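Local atomic coordinates of sgbp-b (Bacteroides uniformis, PDB entry 7K44), a protein that probably binds xyloglucan at the bacterial surface, as a surface glycan-binding protein of a xyloglucan utilization locus in a human gut commensal. Residues Q260-A265 with R302-G307; W331-I336 with N379-K384; V342-W347 with Q351-D356. One frame throughout, in Å; residues are numbered along the deposited sequence. Where two conformers were deposited one is given.

Interaction 1 of 3, residues Q260-A265 with R302-G307; sequences QLQNGA and RIYLKG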
# COMPACT_ATOMS: atom_id res chain seq x y z
N GLN A 260 -15.66 -23.09 -7.21
CA GLN A 260 -16.43 -21.92 -7.63
C GLN A 260 -16.95 -21.17 -6.42
O GLN A 260 -17.28 -21.78 -5.39
CB GLN A 260 -17.65 -22.28 -8.48
CG GLN A 260 -17.37 -23.13 -9.71
CD GLN A 260 -17.34 -24.62 -9.39
OE1 GLN A 260 -18.11 -25.11 -8.56
NE2 GLN A 260 -16.43 -25.34 -10.03
N LEU A 261 -17.05 -19.86 -6.56
CA LEU A 261 -17.87 -19.02 -5.69
C LEU A 261 -18.90 -18.39 -6.61
O LEU A 261 -18.57 -17.49 -7.40
CB LEU A 261 -17.06 -17.94 -5.00
CG LEU A 261 -15.97 -18.37 -4.03
CD1 LEU A 261 -15.28 -17.13 -3.44
CD2 LEU A 261 -16.56 -19.24 -2.93
N GLN A 262 -20.14 -18.88 -6.58
CA GLN A 262 -21.22 -18.33 -7.38
C GLN A 262 -22.10 -17.58 -6.39
O GLN A 262 -22.66 -18.18 -5.48
CB GLN A 262 -22.01 -19.43 -8.10
CG GLN A 262 -21.10 -20.41 -8.84
CD GLN A 262 -20.60 -19.90 -10.18
OE1 GLN A 262 -19.43 -20.07 -10.50
NE2 GLN A 262 -21.46 -19.27 -10.97
N ASN A 263 -22.18 -16.27 -6.55
CA ASN A 263 -22.73 -15.39 -5.53
C ASN A 263 -23.79 -14.49 -6.13
O ASN A 263 -23.73 -14.13 -7.31
CB ASN A 263 -21.63 -14.44 -4.98
CG ASN A 263 -20.33 -15.15 -4.64
OD1 ASN A 263 -20.20 -15.78 -3.58
ND2 ASN A 263 -19.34 -15.05 -5.53
N GLY A 264 -24.76 -14.10 -5.30
CA GLY A 264 -25.63 -13.00 -5.65
C GLY A 264 -25.06 -11.70 -5.10
O GLY A 264 -24.80 -11.58 -3.91
N ALA A 265 -24.84 -10.72 -5.97
CA ALA A 265 -24.33 -9.43 -5.54
C ALA A 265 -25.45 -8.39 -5.57
O ALA A 265 -26.49 -8.59 -6.20
CB ALA A 265 -23.17 -8.98 -6.44
N ARG A 302 -11.31 -17.69 -13.47
CA ARG A 302 -12.07 -16.79 -14.31
C ARG A 302 -13.13 -16.10 -13.47
O ARG A 302 -13.56 -16.61 -12.42
CB ARG A 302 -12.69 -17.49 -15.52
CG ARG A 302 -13.95 -18.22 -15.22
CD ARG A 302 -14.63 -18.58 -16.53
NE ARG A 302 -15.66 -19.59 -16.33
CZ ARG A 302 -16.73 -19.73 -17.11
NH1 ARG A 302 -16.93 -18.92 -18.14
NH2 ARG A 302 -17.60 -20.68 -16.83
N ILE A 303 -13.52 -14.92 -13.91
CA ILE A 303 -14.51 -14.09 -13.25
C ILE A 303 -15.52 -13.65 -14.30
O ILE A 303 -15.15 -13.29 -15.42
CB ILE A 303 -13.84 -12.87 -12.58
CG1 ILE A 303 -12.77 -13.35 -11.59
CG2 ILE A 303 -14.88 -11.96 -11.95
CD1 ILE A 303 -12.33 -12.34 -10.59
N TYR A 304 -16.81 -13.72 -13.97
CA TYR A 304 -17.82 -13.19 -14.87
C TYR A 304 -19.00 -12.68 -14.05
O TYR A 304 -19.28 -13.17 -12.95
CB TYR A 304 -18.21 -14.19 -15.98
CG TYR A 304 -18.86 -15.46 -15.50
CD1 TYR A 304 -18.10 -16.57 -15.16
CD2 TYR A 304 -20.24 -15.54 -15.40
CE1 TYR A 304 -18.72 -17.74 -14.71
CE2 TYR A 304 -20.86 -16.71 -14.95
CZ TYR A 304 -20.09 -17.79 -14.62
OH TYR A 304 -20.71 -18.93 -14.16
N LEU A 305 -19.68 -11.66 -14.59
CA LEU A 305 -20.73 -10.94 -13.89
C LEU A 305 -22.05 -11.05 -14.64
O LEU A 305 -22.08 -10.98 -15.88
CB LEU A 305 -20.38 -9.46 -13.73
CG LEU A 305 -18.99 -9.18 -13.15
CD1 LEU A 305 -18.78 -7.67 -13.02
CD2 LEU A 305 -18.88 -9.83 -11.79
N LYS A 306 -23.13 -11.21 -13.88
CA LYS A 306 -24.49 -11.28 -14.41
C LYS A 306 -24.64 -12.34 -15.50
O LYS A 306 -25.44 -12.19 -16.44
CB LYS A 306 -25.01 -9.90 -14.84
CG LYS A 306 -25.24 -8.97 -13.66
CD LYS A 306 -25.88 -7.65 -14.07
CE LYS A 306 -26.27 -6.83 -12.86
NZ LYS A 306 -27.17 -5.71 -13.25
N GLY A 307 -23.89 -13.43 -15.37
CA GLY A 307 -24.01 -14.54 -16.30
C GLY A 307 -23.38 -14.31 -17.65
O GLY A 307 -23.55 -15.15 -18.54

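Interaction 2 of 3, residues W331-I336 with N379-K384; sequences WMQCSI and NFRVVK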
# COMPACT_ATOMS: atom_id res chain seq x y z
N TRP A 331 -3.66 -10.47 3.72
CA TRP A 331 -4.76 -9.98 2.89
C TRP A 331 -4.22 -9.00 1.85
O TRP A 331 -3.47 -8.08 2.17
CB TRP A 331 -5.79 -9.28 3.76
CG TRP A 331 -6.71 -10.22 4.48
CD1 TRP A 331 -6.65 -10.58 5.79
CD2 TRP A 331 -7.85 -10.91 3.92
NE1 TRP A 331 -7.68 -11.45 6.09
CE2 TRP A 331 -8.42 -11.67 4.96
CE3 TRP A 331 -8.43 -10.95 2.64
CZ2 TRP A 331 -9.58 -12.47 4.77
CZ3 TRP A 331 -9.56 -11.75 2.45
CH2 TRP A 331 -10.12 -12.50 3.50
N MET A 332 -4.62 -9.19 0.59
CA MET A 332 -4.28 -8.32 -0.52
C MET A 332 -5.53 -7.66 -1.09
O MET A 332 -6.62 -8.25 -1.08
CB MET A 332 -3.76 -9.14 -1.70
CG MET A 332 -2.64 -10.10 -1.45
SD MET A 332 -2.22 -10.83 -3.05
CE MET A 332 -3.47 -12.11 -3.24
N GLN A 333 -5.36 -6.48 -1.67
CA GLN A 333 -6.38 -5.90 -2.51
C GLN A 333 -6.11 -6.26 -3.96
O GLN A 333 -5.00 -6.06 -4.46
CB GLN A 333 -6.40 -4.38 -2.36
CG GLN A 333 -7.28 -3.69 -3.38
CD GLN A 333 -7.33 -2.20 -3.17
OE1 GLN A 333 -8.01 -1.70 -2.28
NE2 GLN A 333 -6.60 -1.47 -4.01
N CYS A 334 -7.13 -6.75 -4.64
CA CYS A 334 -7.05 -7.20 -6.03
C CYS A 334 -8.08 -6.43 -6.83
O CYS A 334 -9.25 -6.38 -6.45
CB CYS A 334 -7.40 -8.68 -6.10
SG CYS A 334 -6.26 -9.77 -5.15
N SER A 335 -7.66 -5.84 -7.95
CA SER A 335 -8.57 -5.08 -8.81
C SER A 335 -8.57 -5.66 -10.23
O SER A 335 -7.52 -6.03 -10.76
CB SER A 335 -8.20 -3.59 -8.88
OG SER A 335 -8.18 -2.99 -7.59
N ILE A 336 -9.76 -5.71 -10.82
CA ILE A 336 -9.93 -6.11 -12.22
C ILE A 336 -10.73 -5.02 -12.93
O ILE A 336 -11.80 -4.64 -12.45
CB ILE A 336 -10.66 -7.46 -12.31
CG1 ILE A 336 -9.81 -8.55 -11.65
CG2 ILE A 336 -10.98 -7.80 -13.77
CD1 ILE A 336 -10.31 -9.92 -11.90
N ASN A 379 -15.38 -8.76 0.55
CA ASN A 379 -15.46 -7.31 0.31
C ASN A 379 -15.29 -6.94 -1.16
O ASN A 379 -14.41 -6.16 -1.52
CB ASN A 379 -14.49 -6.55 1.21
CG ASN A 379 -14.99 -6.44 2.63
OD1 ASN A 379 -16.19 -6.55 2.88
ND2 ASN A 379 -14.08 -6.20 3.57
N PHE A 380 -16.16 -7.49 -2.01
CA PHE A 380 -16.18 -7.08 -3.41
C PHE A 380 -16.86 -5.72 -3.52
O PHE A 380 -17.96 -5.51 -3.00
CB PHE A 380 -16.93 -8.11 -4.26
CG PHE A 380 -16.27 -9.46 -4.31
CD1 PHE A 380 -16.48 -10.39 -3.30
CD2 PHE A 380 -15.46 -9.81 -5.37
CE1 PHE A 380 -15.89 -11.65 -3.34
CE2 PHE A 380 -14.86 -11.07 -5.43
CZ PHE A 380 -15.06 -11.98 -4.41
N ARG A 381 -16.19 -4.78 -4.19
CA ARG A 381 -16.70 -3.43 -4.37
C ARG A 381 -16.43 -2.98 -5.79
O ARG A 381 -15.52 -3.48 -6.45
CB ARG A 381 -16.09 -2.42 -3.37
CG ARG A 381 -14.56 -2.30 -3.41
CD ARG A 381 -13.89 -3.13 -2.34
NE ARG A 381 -12.46 -2.82 -2.18
CZ ARG A 381 -11.62 -3.57 -1.48
NH1 ARG A 381 -10.33 -3.22 -1.38
NH2 ARG A 381 -12.07 -4.67 -0.86
N VAL A 382 -17.25 -2.05 -6.28
CA VAL A 382 -17.04 -1.41 -7.58
C VAL A 382 -16.64 0.03 -7.32
O VAL A 382 -17.41 0.79 -6.71
CB VAL A 382 -18.29 -1.48 -8.47
CG1 VAL A 382 -18.00 -0.76 -9.80
CG2 VAL A 382 -18.71 -2.92 -8.72
N VAL A 383 -15.44 0.42 -7.78
CA VAL A 383 -14.84 1.70 -7.43
C VAL A 383 -14.15 2.30 -8.64
O VAL A 383 -13.77 1.61 -9.58
CB VAL A 383 -13.83 1.57 -6.27
CG1 VAL A 383 -14.52 1.20 -4.96
CG2 VAL A 383 -12.74 0.58 -6.63
N LYS A 384 -13.93 3.62 -8.57
CA LYS A 384 -13.19 4.29 -9.63
C LYS A 384 -11.72 3.93 -9.56
O LYS A 384 -11.15 3.78 -8.47
CB LYS A 384 -13.37 5.80 -9.49
CG LYS A 384 -14.73 6.26 -9.97
CD LYS A 384 -14.92 7.77 -9.93
CE LYS A 384 -16.26 8.14 -10.55
NZ LYS A 384 -16.64 9.56 -10.29

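Interaction 3 of 3, residues V342-W347 with Q351-D356; sequences VDETTW and QKRDGD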
# COMPACT_ATOMS: atom_id res chain seq x y z
N VAL A 342 -17.58 -6.45 -18.45
CA VAL A 342 -18.93 -6.03 -18.81
C VAL A 342 -18.93 -5.46 -20.22
O VAL A 342 -17.96 -4.83 -20.66
CB VAL A 342 -19.53 -5.02 -17.80
CG1 VAL A 342 -19.36 -5.53 -16.36
CG2 VAL A 342 -18.92 -3.62 -17.98
N ASP A 343 -20.04 -5.70 -20.94
CA ASP A 343 -20.21 -5.18 -22.30
C ASP A 343 -20.66 -3.73 -22.29
O ASP A 343 -20.41 -3.01 -23.27
CB ASP A 343 -21.31 -5.98 -23.02
CG ASP A 343 -20.80 -7.28 -23.61
OD1 ASP A 343 -19.66 -7.31 -24.10
OD2 ASP A 343 -21.57 -8.27 -23.58
N GLU A 344 -21.32 -3.30 -21.23
CA GLU A 344 -21.95 -1.99 -21.16
C GLU A 344 -20.90 -0.89 -21.01
O GLU A 344 -19.82 -1.09 -20.43
CB GLU A 344 -22.91 -1.96 -19.97
CG GLU A 344 -24.18 -2.82 -20.13
CD GLU A 344 -23.96 -4.31 -19.92
OE1 GLU A 344 -22.92 -4.68 -19.34
OE2 GLU A 344 -24.83 -5.12 -20.33
N THR A 345 -21.21 0.30 -21.55
CA THR A 345 -20.27 1.41 -21.52
C THR A 345 -20.44 2.33 -20.31
O THR A 345 -19.51 3.09 -20.01
CB THR A 345 -20.36 2.27 -22.79
OG1 THR A 345 -21.72 2.71 -22.98
CG2 THR A 345 -19.90 1.48 -24.00
N THR A 346 -21.59 2.32 -19.66
CA THR A 346 -21.79 3.11 -18.46
C THR A 346 -22.24 2.21 -17.32
O THR A 346 -22.81 1.14 -17.55
CB THR A 346 -22.82 4.24 -18.62
OG1 THR A 346 -24.12 3.69 -18.82
CG2 THR A 346 -22.44 5.14 -19.81
N TRP A 347 -21.94 2.65 -16.11
CA TRP A 347 -22.33 1.90 -14.91
C TRP A 347 -23.83 1.68 -14.88
O TRP A 347 -24.30 0.56 -14.63
CB TRP A 347 -21.85 2.69 -13.69
CG TRP A 347 -22.38 2.18 -12.39
CD1 TRP A 347 -23.16 2.87 -11.51
CD2 TRP A 347 -22.15 0.90 -11.80
NE1 TRP A 347 -23.44 2.10 -10.42
CE2 TRP A 347 -22.84 0.88 -10.58
CE3 TRP A 347 -21.43 -0.23 -12.20
CZ2 TRP A 347 -22.84 -0.24 -9.74
CZ3 TRP A 347 -21.43 -1.34 -11.37
CH2 TRP A 347 -22.13 -1.34 -10.16
N GLN A 351 -26.00 -1.75 -14.56
CA GLN A 351 -26.97 -1.99 -13.49
C GLN A 351 -28.30 -2.46 -14.06
O GLN A 351 -28.99 -3.28 -13.45
CB GLN A 351 -27.21 -0.71 -12.71
CG GLN A 351 -26.08 -0.26 -11.83
CD GLN A 351 -26.49 0.95 -11.03
OE1 GLN A 351 -26.89 1.97 -11.60
NE2 GLN A 351 -26.43 0.84 -9.71
N LYS A 352 -28.68 -1.92 -15.21
CA LYS A 352 -29.97 -2.28 -15.80
C LYS A 352 -29.96 -3.65 -16.45
O LYS A 352 -31.03 -4.21 -16.71
CB LYS A 352 -30.42 -1.21 -16.80
CG LYS A 352 -30.89 0.06 -16.12
CD LYS A 352 -31.05 1.21 -17.09
CE LYS A 352 -31.36 2.48 -16.33
NZ LYS A 352 -30.41 2.68 -15.19
N ARG A 353 -28.78 -4.22 -16.71
CA ARG A 353 -28.70 -5.56 -17.27
C ARG A 353 -29.34 -6.57 -16.31
O ARG A 353 -29.18 -6.49 -15.09
CB ARG A 353 -27.25 -5.93 -17.54
CG ARG A 353 -27.08 -7.30 -18.16
CD ARG A 353 -25.63 -7.68 -18.32
NE ARG A 353 -25.50 -8.93 -19.07
CZ ARG A 353 -25.18 -9.00 -20.36
NH1 ARG A 353 -24.93 -7.90 -21.06
NH2 ARG A 353 -25.10 -10.18 -20.95
N ASP A 354 -30.09 -7.51 -16.88
CA ASP A 354 -30.74 -8.51 -16.06
C ASP A 354 -29.71 -9.38 -15.34
O ASP A 354 -28.57 -9.55 -15.80
CB ASP A 354 -31.66 -9.38 -16.92
CG ASP A 354 -32.91 -8.64 -17.37
OD1 ASP A 354 -33.25 -7.60 -16.77
OD2 ASP A 354 -33.56 -9.11 -18.33
N GLY A 355 -30.11 -9.89 -14.19
CA GLY A 355 -29.29 -10.78 -13.39
C GLY A 355 -28.56 -10.06 -12.27
O GLY A 355 -28.57 -8.83 -12.16
N ASP A 356 -27.92 -10.85 -11.41
CA ASP A 356 -27.19 -10.29 -10.28
C ASP A 356 -25.91 -11.02 -9.92
O ASP A 356 -25.24 -10.63 -8.96
CB ASP A 356 -28.09 -10.21 -9.03
CG ASP A 356 -28.61 -11.57 -8.58
OD1 ASP A 356 -27.93 -12.59 -8.80
OD2 ASP A 356 -29.73 -11.63 -8.03

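Interaction 1 of 3, residues Q260-A265 with R302-G307
Q262 and Y304 meet through their polar ends across the five-stranded antiparallel sheet of the xyloglucan-binding domain. Strand 357-364 runs between their two strands, so their CA atoms stand 9.7 Å apart and the side chains reach over the middle strand. Q262 NE2 donates to Y304 OH at 3.3 Å, a weak bond although its N-H points fairly well at the oxygen (158°). The amide and phenol ring cross obliquely, their planes 45° apart. A bend at chi2 of Q262 (-79°) turns its amide toward the phenol. The firmer hold on this amide comes from the middle strand, where Q361 NE2 bonds Q262 OE1; Q262 NE2 also donates weakly to E357 OE2. The tyrosine ring in turn rests on E357, A359 and Q361 of the same strand. With an alanine at Q262, Q361 NE2 would probably be left without its acceptor and the phenol without its amide partner, opening a gap above A359. Further out, Q361 OE1 accepts from R302 NH2, which also forms a salt bridge with E309. The guanidinium of R302, on the same strand as Y304, also lies against the ring: Y304 CE1 is 3.7 Å from the guanidinium plane, over its centre.

Interaction 2 of 3, residues W331-I336 with N379-K384
R381 of the long strand 371-384 extends past strand 283-291 to Q333 on the far neighbour, strand 331-337, within the larger antiparallel sheet of the domain. From CB the chain sets out with CG between the backbone N and the carbonyl carbon (chi1 58°), then bends at chi2, and the side chain packs against I210. At NE the guanidinium begins to collect partners, the first being Q286 OE1 on the intervening strand. NH1 continues to Q333, giving a short but bent hydrogen bond of 2.9 Å to its OE1. That oxygen sits at the edge of the guanidinium, in its plane, but NH1 is tilted 23° from the plane of the amide carbonyl; the two flat groups are turned 71° apart. NH1 also lies 3.7 Å from Q333 CG. NH2 folds back on its own strand, bonding N379 O at 2.9 Å, and forms a salt bridge with E288. Q333 OE1 has a stronger partner in the backbone N of M134, while Q333 NE2 goes to D321. A buried guanidinium with all three nitrogens bonded can hardly rotate, and the carboxylate of E288 would be expected to balance its charge; Q333 OE1, shared between R381 and M134 N, joins the network to the IPT/TIG range.

Interaction 3 of 3, residues V342-W347 with Q351-D356
The carboxylate oxygen E344 OE2 takes a salt bridge from R353 NH1 at 2.9 Å. The bond is nearly straight, arrives on the syn side of the carboxylate and meets the guanidinium at its edge, in plane, although the two flat groups stand 76° apart. R353 reaches it with CG anti to the backbone N (chi1 -178°) and the chain extended to NE, which also lays R353 CD alongside, 3.4 Å from E344 OE2. D343 adds a second negative charge: its OD2 is 4.2 Å from R353 NH1 but well out of the guanidinium plane, so no N-H is aimed at it, and its carboxylate is bonded instead by H311 and N308. At the other end of the contact, Q351 N donates to W347 O at 2.9 Å. The side chains of this pair also meet: Q351 CG lies over one face of the indole, 3.9 Å from the centroid of the five-membered ring of W347, a CH-pi contact. The amide follows across the same ring, its plane 29° from that of the indole, with Q351 CD 3.3 Å from W347 NE1. Q351 NE2 is spent on W267 O, and W267, I269 and L274 also touch the tryptophan. T346 OG1 caps E349 N, making the whole a short N-capped helix, 347-352, whose entering and leaving loops are tied by the E344–R353 salt bridge.

All three contacts belong to the C-terminal xyloglucan-binding domain, with centres 14 to 18 Å apart. Interaction 1 crosses the five-stranded sheet and interaction 2 the larger one; the two sheets face each other, and I303 CD1 packs on I336 CD1 at 3.4 Å. Along the chain, interaction 1 is complete before the other two begin, while interaction 3 falls between the two segments of interaction 2. Helix 347-352, reached from strand 331-337, and the loop after it touch both sheets: V382 CG1 meets W347 CZ3 at 3.8 Å, and K306 NZ probably bonds R353 O at 2.8 Å. The helix and its loop thus contact the two sheets at V382 of strand 371-384 and just past the end of strand 300-305.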